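Serine/threonine-protein kinase BRSK1 (Mus musculus, PDB 5IRI) probably phosphorylates serine and threonine residues of proteins, and carries a C-terminal AIS-KA1 region linked to auto-inhibition of the kinase. Local coordinates at residues G62-S65 with V66-P70; R111-R114 with V115-I119. All coordinates share one frame; numbering follows the deposited sequence.

Interaction 1 comes first along the chain. It closes the surface loop that leaves strand 53-58 and leads into strand 71-79, its antiparallel neighbour in the sheet. Interaction 2 follows after strand 98-106 and lies within helix 109-124, near the centre of the chain. The two contacts are in series and neither nest nor cross. The centres of interactions 1 and 2 are about 18 Å apart. The nearest atoms of the two are about 6 Å apart and do not touch. The fold still relates them: R111 touches S61, just before interaction 1, and F112 touches V71, just after it. Thus the start of the helix lies beside the base of the loop.

Interaction 1. Residues G62-S65 with V66-P70; sequences GGPS and VFQKP
The loop between strands 53-58 and 71-79 turns back on itself at S65 and Q68. S65 N donates to Q68 OE1 at 2.8 Å, with an N-H...O angle of 164°. The donor lies in the plane of the side-chain carbonyl. Q68 sets its CG anti to its own carbonyl carbon and runs extended beyond it (chi2 159°), which carries the amide back across the loop. There the side chain of Q68 slants past the P64 ring, and P64 CD lies 3.0 Å from Q68 OE1. The amide carbon Q68 CD lies 3.5 Å from G63 CA, where G63 has no side chain to meet it. S65 also forms an ST turn: S65 OG accepts the backbone N-H of F67 N at 3.1 Å in a nearly straight bond. With chi1 at 180°, this oxygen sits beside the carbonyl carbon of S65 and faces the onward chain. The same S65 OG comes to the edge of the F67 ring, near its plane, 3.2 Å from F67 CD2. V66 CG2 lies over one face of that ring, offset toward the rim. Nearer the base of the loop, G63 N makes a weak hydrogen bond to Q68 O at 3.0 Å. G62 CA adds a C-H...O contact to Q68 O at 3.3 Å. At the base, K69 O accepts a hydrogen bond from S61 OG, close to the start of strand 71-79.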
ATOM      1  N   GLY A  62      -5.407 -16.085  -1.372  1.00 63.03           N
ATOM      2  CA  GLY A  62      -6.626 -16.863  -1.392  1.00 63.03           C
ATOM      3  C   GLY A  62      -6.363 -18.340  -1.617  1.00 63.03           C
ATOM      4  O   GLY A  62      -5.254 -18.778  -1.947  1.00 63.03           O
ATOM      5  N   GLY A  63      -7.421 -19.120  -1.421  1.00 66.66           N
ATOM      6  CA  GLY A  63      -7.351 -20.552  -1.549  1.00 66.66           C
ATOM      7  C   GLY A  63      -8.728 -21.169  -1.683  1.00 66.66           C
ATOM      8  O   GLY A  63      -9.753 -20.484  -1.720  1.00 66.66           O
ATOM      9  N   PRO A  64      -8.769 -22.493  -1.780  1.00 74.15           N
ATOM     10  CA  PRO A  64     -10.069 -23.186  -1.801  1.00 74.15           C
ATOM     11  C   PRO A  64     -10.894 -22.959  -0.541  1.00 74.15           C
ATOM     12  O   PRO A  64     -12.123 -22.836  -0.619  1.00 74.15           O
ATOM     13  CB  PRO A  64      -9.665 -24.658  -1.960  1.00 64.15           C
ATOM     14  CG  PRO A  64      -8.220 -24.721  -1.450  1.00 64.15           C
ATOM     15  CD  PRO A  64      -7.627 -23.412  -1.892  1.00 64.15           C
ATOM     16  N   SER A  65     -10.248 -22.880   0.617  1.00 69.94           N
ATOM     17  CA  SER A  65     -10.963 -22.738   1.876  1.00 69.94           C
ATOM     18  C   SER A  65     -11.523 -21.317   2.054  1.00 69.94           C
ATOM     19  O   SER A  65     -11.092 -20.355   1.400  1.00 69.94           O
ATOM     20  CB  SER A  65     -10.032 -23.096   3.031  1.00 59.94           C
ATOM     21  OG  SER A  65     -10.694 -22.959   4.272  1.00 59.94           O
ATOM     22  N   VAL A  66     -12.518 -21.194   2.945  1.00 64.79           N
ATOM     23  CA  VAL A  66     -12.998 -19.869   3.333  1.00 64.79           C
ATOM     24  C   VAL A  66     -11.959 -19.145   4.175  1.00 64.79           C
ATOM     25  O   VAL A  66     -11.994 -17.912   4.283  1.00 64.79           O
ATOM     26  CB  VAL A  66     -14.342 -19.956   4.087  1.00 54.79           C
ATOM     27  CG1 VAL A  66     -15.455 -20.443   3.157  1.00 54.79           C
ATOM     28  CG2 VAL A  66     -14.224 -20.851   5.304  1.00 54.79           C
ATOM     29  N   PHE A  67     -11.006 -19.880   4.739  1.00 62.57           N
ATOM     30  CA  PHE A  67     -10.007 -19.292   5.617  1.00 58.63           C
ATOM     31  C   PHE A  67      -8.767 -18.804   4.877  1.00 62.07           C
ATOM     32  O   PHE A  67      -7.951 -18.078   5.463  1.00 57.09           O
ATOM     33  CB  PHE A  67      -9.626 -20.310   6.693  1.00 67.00           C
ATOM     34  CG  PHE A  67     -10.791 -20.753   7.523  1.00 68.19           C
ATOM     35  CD1 PHE A  67     -11.209 -19.995   8.600  1.00 61.21           C
ATOM     36  CD2 PHE A  67     -11.493 -21.902   7.206  1.00 65.20           C
ATOM     37  CE1 PHE A  67     -12.297 -20.380   9.363  1.00 68.49           C
ATOM     38  CE2 PHE A  67     -12.582 -22.299   7.965  1.00 60.41           C
ATOM     39  CZ  PHE A  67     -12.983 -21.535   9.047  1.00 65.82           C
ATOM     40  N   GLN A  68      -8.612 -19.170   3.608  1.00 66.97           N
ATOM     41  CA  GLN A  68      -7.583 -18.585   2.750  1.00 66.97           C
ATOM     42  C   GLN A  68      -8.264 -17.506   1.913  1.00 66.97           C
ATOM     43  O   GLN A  68      -8.821 -17.773   0.848  1.00 66.97           O
ATOM     44  CB  GLN A  68      -6.924 -19.639   1.873  1.00 56.97           C
ATOM     45  CG  GLN A  68      -6.609 -20.961   2.543  1.00 56.97           C
ATOM     46  CD  GLN A  68      -6.450 -22.073   1.512  1.00 56.97           C
ATOM     47  OE1 GLN A  68      -7.443 -22.578   0.966  1.00 56.97           O
ATOM     48  NE2 GLN A  68      -5.197 -22.426   1.206  1.00 56.97           N
ATOM     49  N   LYS A  69      -8.244 -16.317   2.406  1.00 50.34           N
ATOM     50  CA  LYS A  69      -8.892 -15.156   1.823  1.00 54.02           C
ATOM     51  C   LYS A  69      -7.863 -14.272   1.123  1.00 50.52           C
ATOM     52  O   LYS A  69      -6.720 -14.169   1.571  1.00 51.42           O
ATOM     53  CB  LYS A  69      -9.612 -14.335   2.906  1.00 50.29           C
ATOM     54  CG  LYS A  69     -10.218 -15.115   4.085  1.00 58.08           C
ATOM     55  CD  LYS A  69     -10.050 -14.360   5.423  1.00 59.81           C
ATOM     56  CE  LYS A  69      -8.558 -14.305   5.873  1.00 65.56           C
ATOM     57  NZ  LYS A  69      -8.269 -13.673   7.212  1.00 65.79           N
ATOM     58  N   PRO A  70      -8.192 -13.629   0.010  1.00 45.47           N
ATOM     59  CA  PRO A  70      -7.272 -12.635  -0.547  1.00 48.39           C
ATOM     60  C   PRO A  70      -7.174 -11.447   0.384  1.00 48.39           C
ATOM     61  O   PRO A  70      -7.996 -11.255   1.277  1.00 52.32           O
ATOM     62  CB  PRO A  70      -7.909 -12.241  -1.880  1.00 46.03           C
ATOM     63  CG  PRO A  70      -9.313 -12.688  -1.778  1.00 48.94           C
ATOM     64  CD  PRO A  70      -9.365 -13.847  -0.847  1.00 43.44           C
TER
HETATM   65  O   HOH W   1     -11.053 -18.413  -0.084  1.00 40.47           O

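Interaction 2. Residues R111-R114 with V115-I119; sequences RFKR and VVETI
R111 O, F112 O, K113 O and R114 O accept i to i+4 helix bonds from the N atoms of V115, V116, E117 and T118, at 2.8 to 3.2 Å. R114 O takes a second donor, T118 OG1, at 2.8 Å. The two donors reach it from opposite faces of the carbonyl plane. T118 keeps OG1 beside its own backbone N (chi1 -51°), and this turns the hydroxyl back toward the preceding turn. On the inner side, F112 and V116 cross obliquely, with V116 CG2 3.4 Å from F112 CE1. Here helix 109-124 packs on the antiparallel sheet of the KA1 domain: both side chains touch I18 and F102, from strands 17-22 and 98-106. On another side of the helix, E117 forms a salt-bridge network with K113 and R114, one on each carboxylate oxygen. K113 NZ donates to the anti lone pair of E117 OE2 at 2.6 Å, and the K113 chain bends at chi2 and chi3 to bring NZ to this oxygen. R114 instead lies alongside E117, pointing the same way. R114 NE is 3.6 Å from E117 OE1, which sits at the guanidinium edge, near its plane. The guanidinium and carboxylate planes differ by 24°.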
ATOM      1  N   ARG A 111       0.263 -11.583   5.222  1.00 54.41           N
ATOM      2  CA  ARG A 111       0.570 -11.256   3.836  1.00 50.74           C
ATOM      3  C   ARG A 111       0.236  -9.810   3.514  1.00 47.36           C
ATOM      4  O   ARG A 111       0.725  -9.277   2.516  1.00 43.54           O
ATOM      5  CB  ARG A 111      -0.139 -12.189   2.865  1.00 48.42           C
ATOM      6  CG  ARG A 111       0.659 -12.310   1.588  1.00 58.33           C
ATOM      7  CD  ARG A 111       0.427 -13.613   0.855  1.00 68.41           C
ATOM      8  NE  ARG A 111       0.782 -14.798   1.622  1.00 71.77           N
ATOM      9  CZ  ARG A 111       0.715 -16.035   1.137  1.00 78.72           C
ATOM     10  NH1 ARG A 111       0.314 -16.236  -0.117  1.00 70.13           N
ATOM     11  NH2 ARG A 111       1.055 -17.068   1.904  1.00 84.21           N
ATOM     12  N   PHE A 112      -0.565  -9.159   4.355  1.00 46.99           N
ATOM     13  CA  PHE A 112      -0.751  -7.722   4.229  1.00 42.67           C
ATOM     14  C   PHE A 112       0.569  -6.985   4.370  1.00 45.66           C
ATOM     15  O   PHE A 112       0.894  -6.131   3.537  1.00 46.16           O
ATOM     16  CB  PHE A 112      -1.761  -7.254   5.271  1.00 41.34           C
ATOM     17  CG  PHE A 112      -1.956  -5.773   5.318  1.00 36.90           C
ATOM     18  CD1 PHE A 112      -2.235  -5.057   4.179  1.00 37.89           C
ATOM     19  CD2 PHE A 112      -1.897  -5.094   6.520  1.00 39.20           C
ATOM     20  CE1 PHE A 112      -2.422  -3.685   4.241  1.00 32.83           C
ATOM     21  CE2 PHE A 112      -2.094  -3.730   6.584  1.00 40.25           C
ATOM     22  CZ  PHE A 112      -2.350  -3.029   5.450  1.00 36.98           C
ATOM     23  N   LYS A 113       1.363  -7.336   5.397  1.00 50.24           N
ATOM     24  CA  LYS A 113       2.633  -6.654   5.651  1.00 47.22           C
ATOM     25  C   LYS A 113       3.632  -6.850   4.515  1.00 49.25           C
ATOM     26  O   LYS A 113       4.346  -5.908   4.162  1.00 50.65           O
ATOM     27  CB  LYS A 113       3.232  -7.121   6.978  1.00 52.31           C
ATOM     28  CG  LYS A 113       3.581  -5.977   7.948  1.00 61.96           C
ATOM     29  CD  LYS A 113       5.102  -5.761   8.119  1.00 69.59           C
ATOM     30  CE  LYS A 113       5.522  -4.271   8.066  1.00 68.38           C
ATOM     31  NZ  LYS A 113       7.011  -4.082   8.000  1.00 68.97           N
ATOM     32  N   ARG A 114       3.700  -8.052   3.921  1.00 44.73           N
ATOM     33  CA  ARG A 114       4.648  -8.287   2.825  1.00 49.23           C
ATOM     34  C   ARG A 114       4.300  -7.465   1.587  1.00 49.11           C
ATOM     35  O   ARG A 114       5.193  -6.949   0.906  1.00 50.89           O
ATOM     36  CB  ARG A 114       4.688  -9.766   2.426  1.00 57.64           C
ATOM     37  CG  ARG A 114       4.935 -10.776   3.526  1.00 60.88           C
ATOM     38  CD  ARG A 114       6.241 -10.522   4.256  1.00 66.77           C
ATOM     39  NE  ARG A 114       5.969 -10.070   5.614  1.00 72.89           N
ATOM     40  CZ  ARG A 114       5.645 -10.883   6.613  1.00 78.56           C
ATOM     41  NH1 ARG A 114       5.394 -10.392   7.824  1.00 85.30           N
ATOM     42  NH2 ARG A 114       5.569 -12.190   6.401  1.00 70.63           N
ATOM     43  N   VAL A 115       3.013  -7.399   1.240  1.00 50.02           N
ATOM     44  CA  VAL A 115       2.582  -6.557   0.130  1.00 44.08           C
ATOM     45  C   VAL A 115       2.924  -5.104   0.412  1.00 43.44           C
ATOM     46  O   VAL A 115       3.479  -4.397  -0.438  1.00 41.08           O
ATOM     47  CB  VAL A 115       1.076  -6.728  -0.113  1.00 41.01           C
ATOM     48  CG1 VAL A 115       0.638  -5.825  -1.234  1.00 42.30           C
ATOM     49  CG2 VAL A 115       0.746  -8.171  -0.417  1.00 43.62           C
ATOM     50  N   VAL A 116       2.593  -4.636   1.617  1.00 40.22           N
ATOM     51  CA  VAL A 116       2.848  -3.244   1.957  1.00 41.20           C
ATOM     52  C   VAL A 116       4.341  -2.962   1.931  1.00 45.00           C
ATOM     53  O   VAL A 116       4.784  -1.907   1.458  1.00 44.66           O
ATOM     54  CB  VAL A 116       2.225  -2.912   3.320  1.00 40.27           C
ATOM     55  CG1 VAL A 116       2.717  -1.582   3.816  1.00 39.06           C
ATOM     56  CG2 VAL A 116       0.734  -2.879   3.190  1.00 40.09           C
ATOM     57  N   GLU A 117       5.142  -3.918   2.411  1.00 48.65           N
ATOM     58  CA  GLU A 117       6.592  -3.745   2.411  1.00 50.90           C
ATOM     59  C   GLU A 117       7.108  -3.570   0.997  1.00 48.04           C
ATOM     60  O   GLU A 117       7.838  -2.613   0.697  1.00 46.83           O
ATOM     61  CB  GLU A 117       7.267  -4.937   3.084  1.00 50.39           C
ATOM     62  CG  GLU A 117       7.372  -4.775   4.574  1.00 52.61           C
ATOM     63  CD  GLU A 117       7.645  -6.075   5.282  1.00 63.54           C
ATOM     64  OE1 GLU A 117       7.730  -7.131   4.606  1.00 63.72           O
ATOM     65  OE2 GLU A 117       7.775  -6.021   6.523  1.00 67.62           O
ATOM     66  N   THR A 118       6.736  -4.495   0.116  1.00 40.48           N
ATOM     67  CA  THR A 118       7.026  -4.322  -1.295  1.00 40.75           C
ATOM     68  C   THR A 118       6.673  -2.915  -1.762  1.00 47.14           C
ATOM     69  O   THR A 118       7.467  -2.267  -2.453  1.00 46.51           O
ATOM     70  CB  THR A 118       6.269  -5.371  -2.089  1.00 42.00           C
ATOM     71  OG1 THR A 118       6.533  -6.660  -1.512  1.00 49.03           O
ATOM     72  CG2 THR A 118       6.695  -5.341  -3.542  1.00 34.77           C
ATOM     73  N   ILE A 119       5.514  -2.400  -1.338  1.00 42.95           N
ATOM     74  CA  ILE A 119       5.075  -1.094  -1.812  1.00 38.37           C
ATOM     75  C   ILE A 119       5.958   0.009  -1.246  1.00 42.42           C
ATOM     76  O   ILE A 119       6.438   0.876  -1.984  1.00 44.74           O
ATOM     77  CB  ILE A 119       3.596  -0.872  -1.469  1.00 39.47           C
ATOM     78  CG1 ILE A 119       2.725  -1.923  -2.150  1.00 43.66           C
ATOM     79  CG2 ILE A 119       3.156   0.476  -1.915  1.00 34.42           C
ATOM     80  CD1 ILE A 119       1.278  -1.827  -1.756  1.00 41.37           C
TER